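Local coordinates for protein N-acylethanolamine-hydrolyzing acid amidase subunit alpha (Caenorhabditis elegans, PDB 6DY3) that is the alpha subunit of an autocatalytically cleaved heterodimer that probably hydrolyses bioactive fatty acid amides such as N-palmitoylethanolamine to ethanolamine and free fatty acids, at residues P25-L37 with E73-S85. Numbering follows the deposited sequence.
Sequences PSQRWNQVIKDHL and EIQEELKGIASES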
# COMPACT_ATOMS: atom_id res chain seq x y z
N PRO A 25 -22.40 1.97 -4.26
CA PRO A 25 -21.04 1.45 -4.48
C PRO A 25 -20.76 1.05 -5.92
O PRO A 25 -19.60 1.14 -6.36
CB PRO A 25 -20.97 0.24 -3.54
CG PRO A 25 -22.02 0.47 -2.52
CD PRO A 25 -23.12 1.18 -3.24
N SER A 26 -21.76 0.60 -6.68
CA SER A 26 -21.55 0.17 -8.05
C SER A 26 -21.22 1.31 -9.01
O SER A 26 -20.87 1.05 -10.16
CB SER A 26 -22.77 -0.58 -8.56
OG SER A 26 -23.92 0.25 -8.55
N GLN A 27 -21.34 2.56 -8.57
CA GLN A 27 -21.13 3.72 -9.43
C GLN A 27 -19.92 4.54 -9.05
O GLN A 27 -19.61 5.53 -9.73
CB GLN A 27 -22.38 4.61 -9.40
CG GLN A 27 -23.66 3.84 -9.64
CD GLN A 27 -23.66 3.17 -11.00
OE1 GLN A 27 -23.41 3.81 -12.02
NE2 GLN A 27 -23.84 1.85 -11.01
N ARG A 28 -19.20 4.16 -7.99
CA ARG A 28 -18.20 5.04 -7.40
C ARG A 28 -16.96 5.15 -8.28
O ARG A 28 -16.33 6.22 -8.35
CB ARG A 28 -17.83 4.55 -6.01
CG ARG A 28 -18.96 4.66 -5.00
CD ARG A 28 -18.57 4.01 -3.69
NE ARG A 28 -19.67 4.03 -2.73
CZ ARG A 28 -19.61 3.50 -1.51
NH1 ARG A 28 -18.50 2.91 -1.10
NH2 ARG A 28 -20.66 3.56 -0.70
N TRP A 29 -16.57 4.06 -8.94
CA TRP A 29 -15.34 4.02 -9.71
C TRP A 29 -15.57 4.23 -11.20
O TRP A 29 -14.65 4.00 -11.99
CB TRP A 29 -14.63 2.69 -9.47
CG TRP A 29 -14.24 2.48 -8.05
CD1 TRP A 29 -14.92 1.75 -7.11
CD2 TRP A 29 -13.09 3.01 -7.39
NE1 TRP A 29 -14.26 1.80 -5.90
CE2 TRP A 29 -13.13 2.57 -6.05
CE3 TRP A 29 -12.03 3.82 -7.79
CZ2 TRP A 29 -12.15 2.91 -5.12
CZ3 TRP A 29 -11.05 4.15 -6.87
CH2 TRP A 29 -11.12 3.70 -5.56
N ASN A 30 -16.76 4.67 -11.59
CA ASN A 30 -17.08 4.80 -13.01
C ASN A 30 -16.08 5.70 -13.73
O ASN A 30 -15.54 5.34 -14.78
CB ASN A 30 -18.50 5.33 -13.19
CG ASN A 30 -19.55 4.40 -12.64
OD1 ASN A 30 -19.29 3.23 -12.36
ND2 ASN A 30 -20.76 4.92 -12.47
N GLN A 31 -15.82 6.89 -13.17
CA GLN A 31 -14.96 7.84 -13.86
C GLN A 31 -13.52 7.34 -13.92
O GLN A 31 -12.84 7.53 -14.93
CB GLN A 31 -15.03 9.20 -13.15
CG GLN A 31 -14.55 10.36 -14.00
CD GLN A 31 -15.31 10.48 -15.30
OE1 GLN A 31 -16.54 10.63 -15.31
NE2 GLN A 31 -14.59 10.42 -16.42
N VAL A 32 -13.04 6.72 -12.84
CA VAL A 32 -11.70 6.16 -12.84
C VAL A 32 -11.55 5.13 -13.95
O VAL A 32 -10.59 5.15 -14.72
CB VAL A 32 -11.38 5.55 -11.45
CG1 VAL A 32 -10.08 4.74 -11.49
CG2 VAL A 32 -11.29 6.65 -10.40
N ILE A 33 -12.51 4.20 -14.04
CA ILE A 33 -12.44 3.16 -15.06
C ILE A 33 -12.55 3.77 -16.45
O ILE A 33 -11.81 3.39 -17.37
CB ILE A 33 -13.54 2.10 -14.82
CG1 ILE A 33 -13.36 1.41 -13.47
CG2 ILE A 33 -13.57 1.07 -15.95
CD1 ILE A 33 -12.02 0.72 -13.28
N LYS A 34 -13.46 4.73 -16.63
CA LYS A 34 -13.65 5.33 -17.94
C LYS A 34 -12.37 6.02 -18.42
O LYS A 34 -12.05 5.97 -19.62
CB LYS A 34 -14.81 6.32 -17.89
CG LYS A 34 -15.16 6.94 -19.23
CD LYS A 34 -16.24 7.99 -19.08
CE LYS A 34 -16.56 8.66 -20.41
NZ LYS A 34 -17.63 9.69 -20.28
N ASP A 35 -11.63 6.65 -17.51
CA ASP A 35 -10.43 7.38 -17.90
C ASP A 35 -9.25 6.47 -18.22
O ASP A 35 -8.35 6.89 -18.96
CB ASP A 35 -10.03 8.36 -16.80
CG ASP A 35 -11.02 9.50 -16.64
OD1 ASP A 35 -10.97 10.18 -15.60
OD2 ASP A 35 -11.86 9.71 -17.55
N HIS A 36 -9.23 5.25 -17.68
CA HIS A 36 -8.12 4.33 -17.92
C HIS A 36 -8.56 3.10 -18.71
O HIS A 36 -7.82 2.11 -18.77
CB HIS A 36 -7.49 3.91 -16.59
CG HIS A 36 -7.04 5.06 -15.74
ND1 HIS A 36 -7.89 5.74 -14.90
CD2 HIS A 36 -5.83 5.66 -15.62
CE1 HIS A 36 -7.23 6.70 -14.29
NE2 HIS A 36 -5.98 6.67 -14.70
N LEU A 37 -9.73 3.15 -19.34
CA LEU A 37 -10.26 1.97 -20.02
C LEU A 37 -9.27 1.44 -21.05
O LEU A 37 -9.26 0.24 -21.34
CB LEU A 37 -11.59 2.32 -20.68
CG LEU A 37 -12.37 1.18 -21.33
CD1 LEU A 37 -12.86 0.20 -20.28
CD2 LEU A 37 -13.52 1.73 -22.15
N GLU A 73 -20.94 -3.92 0.53
CA GLU A 73 -20.49 -2.68 -0.09
C GLU A 73 -19.35 -2.94 -1.06
O GLU A 73 -19.39 -2.50 -2.22
CB GLU A 73 -20.06 -1.69 0.99
CG GLU A 73 -19.53 -0.36 0.45
CD GLU A 73 -18.94 0.53 1.53
OE1 GLU A 73 -18.74 0.05 2.67
OE2 GLU A 73 -18.67 1.71 1.24
N ILE A 74 -18.33 -3.67 -0.62
CA ILE A 74 -17.19 -3.93 -1.48
C ILE A 74 -17.60 -4.83 -2.65
O ILE A 74 -17.06 -4.71 -3.75
CB ILE A 74 -16.03 -4.55 -0.67
CG1 ILE A 74 -15.52 -3.57 0.40
CG2 ILE A 74 -14.89 -4.99 -1.58
CD1 ILE A 74 -14.91 -2.30 -0.15
N GLN A 75 -18.53 -5.75 -2.42
CA GLN A 75 -19.01 -6.59 -3.51
C GLN A 75 -19.59 -5.75 -4.64
O GLN A 75 -19.30 -5.98 -5.82
CB GLN A 75 -20.07 -7.56 -2.99
CG GLN A 75 -19.54 -8.61 -2.04
CD GLN A 75 -20.64 -9.52 -1.53
OE1 GLN A 75 -21.56 -9.88 -2.26
NE2 GLN A 75 -20.54 -9.90 -0.26
N GLU A 76 -20.40 -4.75 -4.30
CA GLU A 76 -21.03 -3.94 -5.33
C GLU A 76 -20.01 -3.09 -6.06
O GLU A 76 -20.13 -2.87 -7.27
CB GLU A 76 -22.12 -3.07 -4.70
CG GLU A 76 -23.28 -3.86 -4.13
CD GLU A 76 -24.30 -2.98 -3.43
OE1 GLU A 76 -24.30 -1.75 -3.66
OE2 GLU A 76 -25.09 -3.52 -2.63
N GLU A 77 -18.98 -2.61 -5.36
CA GLU A 77 -17.92 -1.86 -6.03
C GLU A 77 -17.20 -2.74 -7.05
O GLU A 77 -16.99 -2.34 -8.20
CB GLU A 77 -16.92 -1.31 -5.01
CG GLU A 77 -17.46 -0.22 -4.11
CD GLU A 77 -16.36 0.51 -3.36
OE1 GLU A 77 -15.17 0.30 -3.70
OE2 GLU A 77 -16.67 1.30 -2.44
N LEU A 78 -16.82 -3.95 -6.63
CA LEU A 78 -16.13 -4.86 -7.55
C LEU A 78 -17.01 -5.21 -8.74
O LEU A 78 -16.53 -5.26 -9.88
CB LEU A 78 -15.71 -6.12 -6.80
CG LEU A 78 -14.60 -5.91 -5.76
CD1 LEU A 78 -14.48 -7.14 -4.87
CD2 LEU A 78 -13.26 -5.59 -6.43
N LYS A 79 -18.30 -5.46 -8.50
CA LYS A 79 -19.21 -5.72 -9.60
C LYS A 79 -19.33 -4.50 -10.51
O LYS A 79 -19.32 -4.63 -11.74
CB LYS A 79 -20.58 -6.13 -9.06
CG LYS A 79 -20.60 -7.53 -8.44
CD LYS A 79 -21.98 -7.94 -7.97
CE LYS A 79 -21.97 -9.36 -7.42
NZ LYS A 79 -21.42 -10.36 -8.40
N GLY A 80 -19.43 -3.31 -9.92
CA GLY A 80 -19.47 -2.10 -10.73
C GLY A 80 -18.20 -1.91 -11.53
O GLY A 80 -18.25 -1.49 -12.69
N ILE A 81 -17.05 -2.22 -10.94
CA ILE A 81 -15.78 -2.11 -11.66
C ILE A 81 -15.77 -3.08 -12.84
O ILE A 81 -15.34 -2.72 -13.95
CB ILE A 81 -14.60 -2.35 -10.71
CG1 ILE A 81 -14.45 -1.17 -9.74
CG2 ILE A 81 -13.30 -2.56 -11.50
CD1 ILE A 81 -13.38 -1.37 -8.69
N ALA A 82 -16.23 -4.31 -12.62
CA ALA A 82 -16.25 -5.30 -13.70
C ALA A 82 -17.20 -4.89 -14.81
O ALA A 82 -16.93 -5.13 -15.99
CB ALA A 82 -16.62 -6.67 -13.14
N SER A 83 -18.32 -4.26 -14.45
CA SER A 83 -19.28 -3.83 -15.46
C SER A 83 -18.73 -2.66 -16.27
O SER A 83 -18.83 -2.65 -17.51
CB SER A 83 -20.60 -3.45 -14.80
OG SER A 83 -21.49 -2.87 -15.74
N GLU A 84 -18.13 -1.68 -15.60
CA GLU A 84 -17.63 -0.50 -16.31
C GLU A 84 -16.43 -0.85 -17.18
O GLU A 84 -16.32 -0.37 -18.32
CB GLU A 84 -17.26 0.59 -15.31
CG GLU A 84 -18.45 1.22 -14.62
CD GLU A 84 -19.30 2.06 -15.56
OE1 GLU A 84 -18.71 2.78 -16.40
OE2 GLU A 84 -20.54 2.02 -15.45
N SER A 85 -15.52 -1.68 -16.67
CA SER A 85 -14.34 -2.06 -17.44
C SER A 85 -14.65 -3.08 -18.53
O SER A 85 -13.89 -3.19 -19.49
CB SER A 85 -13.27 -2.63 -16.50
OG SER A 85 -13.72 -3.82 -15.88
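With chi1 of -67°, Arg28 places CG anti to its carbonyl carbon, and an extended chain then carries the guanidinium to Glu73 and Glu77; Glu77 sets out the same way (chi1 -68°) and stretches its carboxylate between Arg28 and Trp29. This salt-bridge network ties the turn leading into helix 30-36 to helix 73-85 in the alpha subunit; the helices run in the same general direction, 31° apart, with a closest axis approach of 9.3 Å. Arg28 suits the place because one nitrogen can serve two acids: NH1 gives a straight bond to the anti lone pair of Glu73 OE2 (2.6 Å) and a more bent one to Glu77 OE2 (2.8 Å). The buried carboxylate of Glu77 is also held by Arg97 and Asn53 of the beta subunit, so the network reaches the subunit interface. Pro25 CG sits over one guanidinium face, offset toward its rim. Gly80, lacking a side chain, lets the backbone at Ser26 come close, Gly80 CA lying 3.5 Å from Ser26 O. Further along, branched Ile81 sets CD1 over the five-membered ring of Trp29 and CG2 against Ile33 CD1, an apolar seam beside the charges. Trp29, whose indole offers both a greasy face and a polar edge, gives a nearly straight hydrogen bond from NE1 to Glu77 OE1 (2.8 Å), the donor coming from above the carboxylate plane.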